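Local coordinates for secreted protein (Streptomyces lividans TK24, PDB 5LXZ) that probably acts as a secreted copper radical oxidase of the galactose oxidase-like AA5 family, using a mononuclear copper centre to oxidise its substrate, at residues H30-L34 with I465-D469. The protein carries 1 engineered substitution. Residues are numbered along the deposited sequence.
Sequences HAALL and ILLPD
Start with two extended backbones running roughly the same way, Leu33 CA lying 6.8 Å from Ile465 CA, with no hydrogen bond between them: they belong to different sheets and meet through apolar side chains that pack on one another and on the facing backbone. Residues 30-33 are strand; 465-466 finish a strand, and the chain then turns through Pro468 (phi/psi -62/-22). Ile465, with chi1 and chi2 both m, points toward the other strand and sets its CD1 against the backbone, 3.5 Å from Ala31 O, while its CG1 lies 4.0 Å from Ala31 CB and its CG2 3.8 Å from Leu33 CB. Leu33 is tp, which carries its CD2 to 3.4 Å from Leu466 O and 3.8 Å from Pro468 CD. This is interblade packing in a Kelch-type seven-bladed propeller, between the innermost blade strands of adjacent blades. Strand 30-33 sits between 39-44 and the added inner strand 545-547, 462-466 pairs with 472-476 in the blade that N-terminal strand 14-18 completes, and Met585 of strand 582-590 touches Leu33, Leu466 and Pro468.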
ATOM      1  N   HIS A  30      -7.503  -3.683   4.163  1.00  7.80           N
ATOM      2  CA  HIS A  30      -7.265  -2.259   4.196  1.00  8.41           C
ATOM      3  C   HIS A  30      -7.837  -1.754   5.485  1.00  8.10           C
ATOM      4  O   HIS A  30      -8.934  -2.185   5.892  1.00  8.28           O
ATOM      5  CB  HIS A  30      -8.067  -1.575   3.079  1.00  9.27           C
ATOM      6  CG  HIS A  30      -7.845  -2.123   1.714  1.00  9.93           C
ATOM      7  ND1 HIS A  30      -7.132  -1.455   0.739  1.00 11.06           N
ATOM      8  CD2 HIS A  30      -8.227  -3.287   1.148  1.00 11.18           C
ATOM      9  CE1 HIS A  30      -7.098  -2.180  -0.366  1.00 10.92           C
ATOM     10  NE2 HIS A  30      -7.722  -3.310  -0.132  1.00 12.16           N
ATOM     11  N   ALA A  31      -7.205  -0.762   6.081  1.00  7.56           N
ATOM     12  CA  ALA A  31      -7.828  -0.054   7.170  1.00  7.64           C
ATOM     13  C   ALA A  31      -7.462   1.403   7.141  1.00  7.82           C
ATOM     14  O   ALA A  31      -6.382   1.779   6.648  1.00  7.63           O
ATOM     15  CB  ALA A  31      -7.485  -0.670   8.499  1.00  8.20           C
ATOM     16  N   ALA A  32      -8.359   2.220   7.648  1.00  7.07           N
ATOM     17  CA  ALA A  32      -8.118   3.647   7.723  1.00  7.11           C
ATOM     18  C   ALA A  32      -8.721   4.197   9.000  1.00  6.86           C
ATOM     19  O   ALA A  32      -9.862   3.893   9.314  1.00  7.71           O
ATOM     20  CB  ALA A  32      -8.716   4.356   6.526  1.00  7.38           C
ATOM     21  N   LEU A  33      -7.972   5.012   9.724  1.00  6.94           N
ATOM     22  CA  LEU A  33      -8.523   5.753  10.826  1.00  7.19           C
ATOM     23  C   LEU A  33      -9.297   6.925  10.290  1.00  7.37           C
ATOM     24  O   LEU A  33      -8.801   7.647   9.469  1.00  8.04           O
ATOM     25  CB  LEU A  33      -7.437   6.203  11.791  1.00  7.74           C
ATOM     26  CG  LEU A  33      -7.927   7.117  12.905  1.00  7.99           C
ATOM     27  CD1 LEU A  33      -8.863   6.362  13.835  1.00  8.52           C
ATOM     28  CD2 LEU A  33      -6.749   7.685  13.692  1.00  8.15           C
ATOM     29  N   LEU A  34     -10.554   7.068  10.723  1.00  8.15           N
ATOM     30  CA  LEU A  34     -11.427   8.146  10.283  1.00  8.80           C
ATOM     31  C   LEU A  34     -11.463   9.247  11.332  1.00  8.82           C
ATOM     32  O   LEU A  34     -11.147   9.047  12.512  1.00  8.39           O
ATOM     33  CB  LEU A  34     -12.843   7.592  10.133  1.00  9.92           C
ATOM     34  CG  LEU A  34     -12.963   6.335   9.264  1.00 11.07           C
ATOM     35  CD1 LEU A  34     -14.395   5.830   9.380  1.00 12.89           C
ATOM     36  CD2 LEU A  34     -12.563   6.614   7.839  1.00 12.41           C
ATOM     37  N   ILE A 465      -2.301   0.757  12.170  1.00  6.98           N
ATOM     38  CA  ILE A 465      -2.948   2.059  12.288  1.00  7.83           C
ATOM     39  C   ILE A 465      -2.708   2.631  13.688  1.00  7.74           C
ATOM     40  O   ILE A 465      -3.086   1.994  14.686  1.00  8.38           O
ATOM     41  CB  ILE A 465      -4.495   1.879  12.140  1.00  8.95           C
ATOM     42  CG1 ILE A 465      -4.857   1.139  10.837  1.00  9.92           C
ATOM     43  CG2 ILE A 465      -5.241   3.196  12.298  1.00  9.86           C
ATOM     44  CD1 ILE A 465      -4.623   1.982   9.628  1.00 10.37           C
ATOM     45  N   LEU A 466      -2.162   3.839  13.746  1.00  7.17           N
ATOM     46  CA  LEU A 466      -2.108   4.599  15.002  1.00  7.01           C
ATOM     47  C   LEU A 466      -3.497   5.089  15.382  1.00  7.62           C
ATOM     48  O   LEU A 466      -4.216   5.638  14.553  1.00  7.90           O
ATOM     49  CB  LEU A 466      -1.194   5.799  14.853  1.00  6.99           C
ATOM     50  CG  LEU A 466      -1.087   6.789  16.022  1.00  7.13           C
ATOM     51  CD1 LEU A 466      -0.482   6.125  17.262  1.00  7.45           C
ATOM     52  CD2 LEU A 466      -0.321   8.056  15.636  1.00  7.23           C
ATOM     53  N   LEU A 467      -3.870   4.897  16.641  1.00  7.42           N
ATOM     54  CA  LEU A 467      -5.156   5.308  17.146  1.00  7.89           C
ATOM     55  C   LEU A 467      -5.035   6.608  17.944  1.00  8.27           C
ATOM     56  O   LEU A 467      -3.958   6.928  18.457  1.00  7.94           O
ATOM     57  CB  LEU A 467      -5.737   4.200  18.028  1.00  8.86           C
ATOM     58  CG  LEU A 467      -5.861   2.825  17.385  1.00  9.48           C
ATOM     59  CD1 LEU A 467      -6.290   1.765  18.370  1.00 10.04           C
ATOM     60  CD2 LEU A 467      -6.828   2.829  16.235  1.00  9.80           C
ATOM     61  N   PRO A 468      -6.166   7.296  18.163  1.00  8.49           N
ATOM     62  CA  PRO A 468      -6.141   8.559  18.909  1.00  8.97           C
ATOM     63  C   PRO A 468      -5.668   8.451  20.345  1.00  9.63           C
ATOM     64  O   PRO A 468      -5.167   9.424  20.886  1.00 10.94           O
ATOM     65  CB  PRO A 468      -7.582   9.066  18.781  1.00  9.12           C
ATOM     66  CG  PRO A 468      -8.051   8.503  17.476  1.00  9.14           C
ATOM     67  CD  PRO A 468      -7.449   7.130  17.436  1.00  8.82           C
ATOM     68  N   ASP A 469      -5.748   7.265  20.925  1.00  8.57           N
ATOM     69  CA  ASP A 469      -5.261   7.095  22.300  1.00 10.49           C
ATOM     70  C   ASP A 469      -3.789   6.814  22.377  1.00  9.92           C
ATOM     71  O   ASP A 469      -3.241   6.642  23.490  1.00 10.64           O
ATOM     72  CB  ASP A 469      -6.092   6.060  23.043  1.00 11.35           C
ATOM     73  CG  ASP A 469      -5.818   4.643  22.608  1.00 12.89           C
ATOM     74  OD1 ASP A 469      -5.210   4.419  21.569  1.00 12.54           O
ATOM     75  OD2 ASP A 469      -6.247   3.680  23.315  1.00 14.58           O
TER